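PDB 2OA5: 52 protein from Murid herpesvirus 4, which is an abundant tegument protein of the virion, probably a structural component that works by self-association of its helical chains. Local coordinates for the interface of chains A and B and the interface of chains A and C. Coordinates in Å, arbitrary orientation; residue numbers count along the deposited sequence, not the author numbering. Chains: chain A/B/C, Hypothetical protein BQLF2.

Contact 1 and contact 2 lie about 27 Å apart, measured between the centres of their C-alpha atoms, and join chain A to two different copies of the same protein. Contact 1 uses charged side chains of the A helix 10-29 against the B helices 8-33 and 46-76; contact 2 packs the middle of helix 46-76 in A against the same helix in C, with strand 93-99 of A at its margin. Helix 46-76 thus contributes to both. Linking A to B and A to C in the crystal is consistent with a self-associating protein, although the structure alone does not show which contact forms in the virion.

Contact 1: the interface of chains A and B. Residues chain A 19, 23; chain B 24, 28, 49.
The carboxylate of A:Glu23 draws cationic side chains from two helices of chain B. On one side B:Arg49 forms a salt bridge, its terminal NH1 standing 3.4 Å from OE2 of A:Glu23. The guanidinium and carboxylate planes are 65° apart, so the two groups meet steeply tilted and not as a flat, two-pronged pair. B:Lys28 makes a second salt bridge, with its ammonium NZ 3.7 Å from OE1 of A:Glu23 and equally near OE2, and its long chain crosses the glutamate at about a right angle. Lysine suits this place because its extended methylenes carry the charge across from helix 8-33, with CE lying against the carboxyl carbon CD.

Within chain A, A:Arg19 sits one turn before A:Glu23 and supports it from its own helix: NH1 makes a salt bridge and weak hydrogen bond with OE2 at 3.4 Å. That oxygen lies at the edge of the A:Arg19 guanidinium, in its plane. Several positive charges gathered here would be expected to favour the ionised glutamate.

The two arginines come from opposite directions and stack with an offset, their guanidinium planes 21° apart. NH1 of A:Arg19 lies over the centre of the B:Arg49 guanidinium, 3.5 Å from its CZ, while NH2 of B:Arg49 lies over the A:Arg19 face towards its rim. Flat, delocalised guanidinium groups can stack, and the nearby carboxylate probably helps to offset their like charges. Both chains bend at the third torsion, bringing their heads together.

B:Asn24 adds a looser polar contact, its short neutral amide suited to sitting beside a carboxylate: ND2 approaches OE1 of A:Glu23 to 3.5 Å, without a hydrogen bond.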
ATOM      1  N   ARG A  19      -0.808  -7.969 -16.592  1.00 25.71           N
ATOM      2  CA  ARG A  19       0.412  -7.706 -17.357  1.00 25.60           C
ATOM      3  C   ARG A  19       0.468  -8.567 -18.629  1.00 24.62           C
ATOM      4  O   ARG A  19       0.799  -8.073 -19.711  1.00 25.14           O
ATOM      5  CB  ARG A  19       1.664  -7.987 -16.517  1.00 25.03           C
ATOM      6  CG  ARG A  19       2.959  -7.528 -17.206  1.00 27.06           C
ATOM      7  CD  ARG A  19       4.201  -8.119 -16.540  1.00 31.55           C
ATOM      8  NE  ARG A  19       4.246  -9.577 -16.658  1.00 33.35           N
ATOM      9  CZ  ARG A  19       4.682 -10.234 -17.731  1.00 34.75           C
ATOM     10  NH1 ARG A  19       5.121  -9.570 -18.787  1.00 37.51           N
ATOM     11  NH2 ARG A  19       4.676 -11.561 -17.754  1.00 33.43           N
ATOM     12  N   GLU A  23       0.490  -7.389 -22.409  1.00 35.36           N
ATOM     13  CA  GLU A  23       1.626  -7.734 -23.245  1.00 36.88           C
ATOM     14  C   GLU A  23       1.102  -8.487 -24.476  1.00 39.03           C
ATOM     15  O   GLU A  23       1.586  -8.289 -25.593  1.00 38.19           O
ATOM     16  CB  GLU A  23       2.626  -8.607 -22.477  1.00 37.32           C
ATOM     17  CG  GLU A  23       3.902  -8.894 -23.256  1.00 39.36           C
ATOM     18  CD  GLU A  23       4.850  -9.822 -22.513  1.00 40.76           C
ATOM     19  OE1 GLU A  23       4.492 -11.002 -22.327  1.00 42.65           O
ATOM     20  OE2 GLU A  23       5.943  -9.370 -22.115  1.00 39.85           O
TER
ATOM     21  N   ASN B  24       1.405 -16.059 -25.322  1.00 43.02           N
ATOM     22  CA  ASN B  24       2.379 -14.984 -25.411  1.00 43.26           C
ATOM     23  C   ASN B  24       3.756 -15.493 -25.833  1.00 42.54           C
ATOM     24  O   ASN B  24       4.531 -14.749 -26.434  1.00 38.89           O
ATOM     25  CB  ASN B  24       2.440 -14.211 -24.090  1.00 53.90           C
ATOM     26  CG  ASN B  24       1.221 -13.313 -23.890  1.00 57.70           C
ATOM     27  OD1 ASN B  24       0.202 -13.468 -24.570  1.00 58.46           O
ATOM     28  ND2 ASN B  24       1.317 -12.381 -22.953  1.00 60.20           N
ATOM     29  N   LYS B  28       5.479 -14.269 -29.373  1.00 47.70           N
ATOM     30  CA  LYS B  28       6.824 -13.711 -29.450  1.00 47.73           C
ATOM     31  C   LYS B  28       7.552 -14.459 -30.553  1.00 49.47           C
ATOM     32  O   LYS B  28       8.330 -13.883 -31.306  1.00 46.37           O
ATOM     33  CB  LYS B  28       7.565 -13.886 -28.124  1.00 47.73           C
ATOM     34  CG  LYS B  28       7.269 -12.778 -27.126  1.00 47.28           C
ATOM     35  CD  LYS B  28       7.760 -13.133 -25.740  1.00 45.74           C
ATOM     36  CE  LYS B  28       7.386 -12.046 -24.752  1.00 44.98           C
ATOM     37  NZ  LYS B  28       7.712 -12.430 -23.356  1.00 42.50           N
ATOM     38  N   ARG B  49      13.786  -7.620 -18.357  1.00 43.29           N
ATOM     39  CA  ARG B  49      12.719  -6.675 -18.086  1.00 41.89           C
ATOM     40  C   ARG B  49      12.688  -6.348 -16.592  1.00 40.59           C
ATOM     41  O   ARG B  49      12.598  -5.186 -16.207  1.00 37.86           O
ATOM     42  CB  ARG B  49      11.377  -7.264 -18.524  1.00 42.51           C
ATOM     43  CG  ARG B  49      10.185  -6.412 -18.162  1.00 39.63           C
ATOM     44  CD  ARG B  49       8.895  -7.074 -18.592  1.00 41.48           C
ATOM     45  NE  ARG B  49       8.706  -8.377 -17.969  1.00 39.11           N
ATOM     46  CZ  ARG B  49       8.585  -9.518 -18.634  1.00 40.78           C
ATOM     47  NH1 ARG B  49       8.631  -9.527 -19.965  1.00 43.35           N
ATOM     48  NH2 ARG B  49       8.420 -10.657 -17.969  1.00 37.85           N
TER

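Contact 2: the interface of chains A and C. Residues chain A 57, 60-61, 64, 68, 98; chain C 64-65, 68.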
ATOM      1  N   SER A  57     -11.996  -7.622  -8.336  1.00 33.48           N
ATOM      2  CA  SER A  57     -12.562  -7.054  -7.130  1.00 33.01           C
ATOM      3  C   SER A  57     -11.839  -7.585  -5.903  1.00 34.64           C
ATOM      4  O   SER A  57     -11.586  -6.844  -4.950  1.00 36.14           O
ATOM      5  CB  SER A  57     -14.053  -7.369  -7.050  1.00 31.96           C
ATOM      6  OG  SER A  57     -14.735  -6.760  -8.131  1.00 35.47           O
ATOM      7  N   LEU A  60      -8.491  -5.791  -5.595  1.00 29.73           N
ATOM      8  CA  LEU A  60      -8.749  -4.438  -5.084  1.00 29.20           C
ATOM      9  C   LEU A  60      -9.131  -4.537  -3.614  1.00 28.29           C
ATOM     10  O   LEU A  60      -8.636  -3.778  -2.789  1.00 30.26           O
ATOM     11  CB  LEU A  60      -9.881  -3.759  -5.860  1.00 29.28           C
ATOM     12  CG  LEU A  60      -9.497  -3.377  -7.292  1.00 29.51           C
ATOM     13  CD1 LEU A  60     -10.706  -2.875  -8.065  1.00 30.52           C
ATOM     14  CD2 LEU A  60      -8.376  -2.329  -7.272  1.00 29.19           C
ATOM     15  N   GLY A  61     -10.011  -5.474  -3.289  1.00 30.43           N
ATOM     16  CA  GLY A  61     -10.422  -5.665  -1.906  1.00 29.11           C
ATOM     17  C   GLY A  61      -9.238  -5.964  -0.998  1.00 30.29           C
ATOM     18  O   GLY A  61      -9.251  -5.638   0.198  1.00 28.95           O
ATOM     19  N   ALA A  64      -7.565  -2.657  -0.298  1.00 25.64           N
ATOM     20  CA  ALA A  64      -8.406  -1.958   0.665  1.00 27.48           C
ATOM     21  C   ALA A  64      -8.193  -2.546   2.066  1.00 27.80           C
ATOM     22  O   ALA A  64      -8.075  -1.812   3.049  1.00 28.01           O
ATOM     23  CB  ALA A  64      -9.882  -2.083   0.266  1.00 21.24           C
ATOM     24  N   ILE A  68      -7.022  -0.331   5.122  1.00 27.02           N
ATOM     25  CA  ILE A  68      -7.942  -0.184   6.245  1.00 28.54           C
ATOM     26  C   ILE A  68      -7.312  -0.586   7.582  1.00 29.14           C
ATOM     27  O   ILE A  68      -7.435   0.131   8.582  1.00 28.97           O
ATOM     28  CB  ILE A  68      -9.221  -0.996   6.017  1.00 27.74           C
ATOM     29  CG1 ILE A  68     -10.114  -0.266   4.994  1.00 27.23           C
ATOM     30  CG2 ILE A  68      -9.924  -1.233   7.344  1.00 26.32           C
ATOM     31  CD1 ILE A  68     -11.277  -1.071   4.453  1.00 44.40           C
ATOM     32  N   VAL A  98      -8.354   2.832  -3.724  1.00 33.13           N
ATOM     33  CA  VAL A  98      -7.697   1.637  -4.253  1.00 34.54           C
ATOM     34  C   VAL A  98      -7.708   1.744  -5.769  1.00 34.26           C
ATOM     35  O   VAL A  98      -8.685   2.199  -6.368  1.00 35.18           O
ATOM     36  CB  VAL A  98      -8.410   0.323  -3.839  1.00 34.93           C
ATOM     37  CG1 VAL A  98      -8.407   0.179  -2.344  1.00 35.30           C
ATOM     38  CG2 VAL A  98      -9.820   0.312  -4.349  1.00 37.35           C
TER
ATOM     39  N   ALA C  64     -15.870  -2.763   2.625  1.00 33.90           N
ATOM     40  CA  ALA C  64     -15.177  -2.164   1.492  1.00 33.19           C
ATOM     41  C   ALA C  64     -15.217  -3.136   0.305  1.00 32.41           C
ATOM     42  O   ALA C  64     -15.405  -2.741  -0.841  1.00 28.94           O
ATOM     43  CB  ALA C  64     -13.732  -1.857   1.866  1.00 26.61           C
HETATM   44  N   MSE C  65     -15.055  -4.418   0.599  1.00 38.31           N
HETATM   45  CA  MSE C  65     -15.050  -5.429  -0.445  1.00 43.17           C
HETATM   46  C   MSE C  65     -16.386  -5.493  -1.202  1.00 43.06           C
HETATM   47  O   MSE C  65     -16.407  -5.637  -2.431  1.00 39.43           O
HETATM   48  CB  MSE C  65     -14.681  -6.782   0.172  1.00 51.58           C
HETATM   49  CG  MSE C  65     -13.400  -7.374  -0.400  1.00 61.65           C
HETATM   50 SE   MSE C  65     -13.615  -7.763  -2.265  1.00 61.83          SE
HETATM   51  CE  MSE C  65     -12.246  -9.067  -2.436  1.00 66.02           C
ATOM     52  N   ILE C  68     -16.606  -2.275  -3.353  1.00 31.35           N
ATOM     53  CA  ILE C  68     -15.653  -2.308  -4.454  1.00 30.33           C
ATOM     54  C   ILE C  68     -16.167  -3.159  -5.618  1.00 30.67           C
ATOM     55  O   ILE C  68     -16.109  -2.750  -6.774  1.00 37.52           O
ATOM     56  CB  ILE C  68     -14.289  -2.850  -3.968  1.00 28.06           C
ATOM     57  CG1 ILE C  68     -13.547  -1.740  -3.218  1.00 27.75           C
ATOM     58  CG2 ILE C  68     -13.473  -3.366  -5.142  1.00 27.43           C
ATOM     59  CD1 ILE C  68     -12.493  -2.236  -2.252  1.00 28.16           C
TER
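C:Ile68 inserts its branched side chain against helix 46-76 of chain A, where small residues let the two helices come close. Its two arms divide the work. The delta-methyl CD1 reaches the methyl CB of A:Ala64 at 3.6 Å and also approaches CA of A:Gly61, while the gamma-methyl CG2 meets CB of A:Leu60 at 3.7 Å. With CG1 anti to the carbonyl carbon (chi1 -78°), CG2 is anti to the backbone N; CG2 then meets A:Leu60, and CD1, ending the CG1 arm, meets A:Ala64 one turn further along the A helix. A:Leu60 crosses this isoleucine obliquely, and CD1 of A:Leu60 comes to 4.1 Å from CG2 of C:Ile68. At the margin A:Val98, a beta-branched strand residue, extends the apolar wall beyond the helix, its CG2 lying 4.2 Å from CD1 of C:Ile68.

C:Met65, a poorly ordered selenomethionine, adds contacts with the backbone. Its position is approximate, but its flexible chain runs over the bare CA of A:Gly61, where the lack of a side chain admits it, towards the carbonyl O of A:Ser57.

The two-fold brings the exchanged pair into the same patch: CD1 of A:Ile68 packs on CB of C:Ala64 at 3.7 Å. Between these twin contacts the alanine methyls face one another, short side chains that suit the close passage of the helices, with CB of A:Ala64 4.2 Å from CB of C:Ala64.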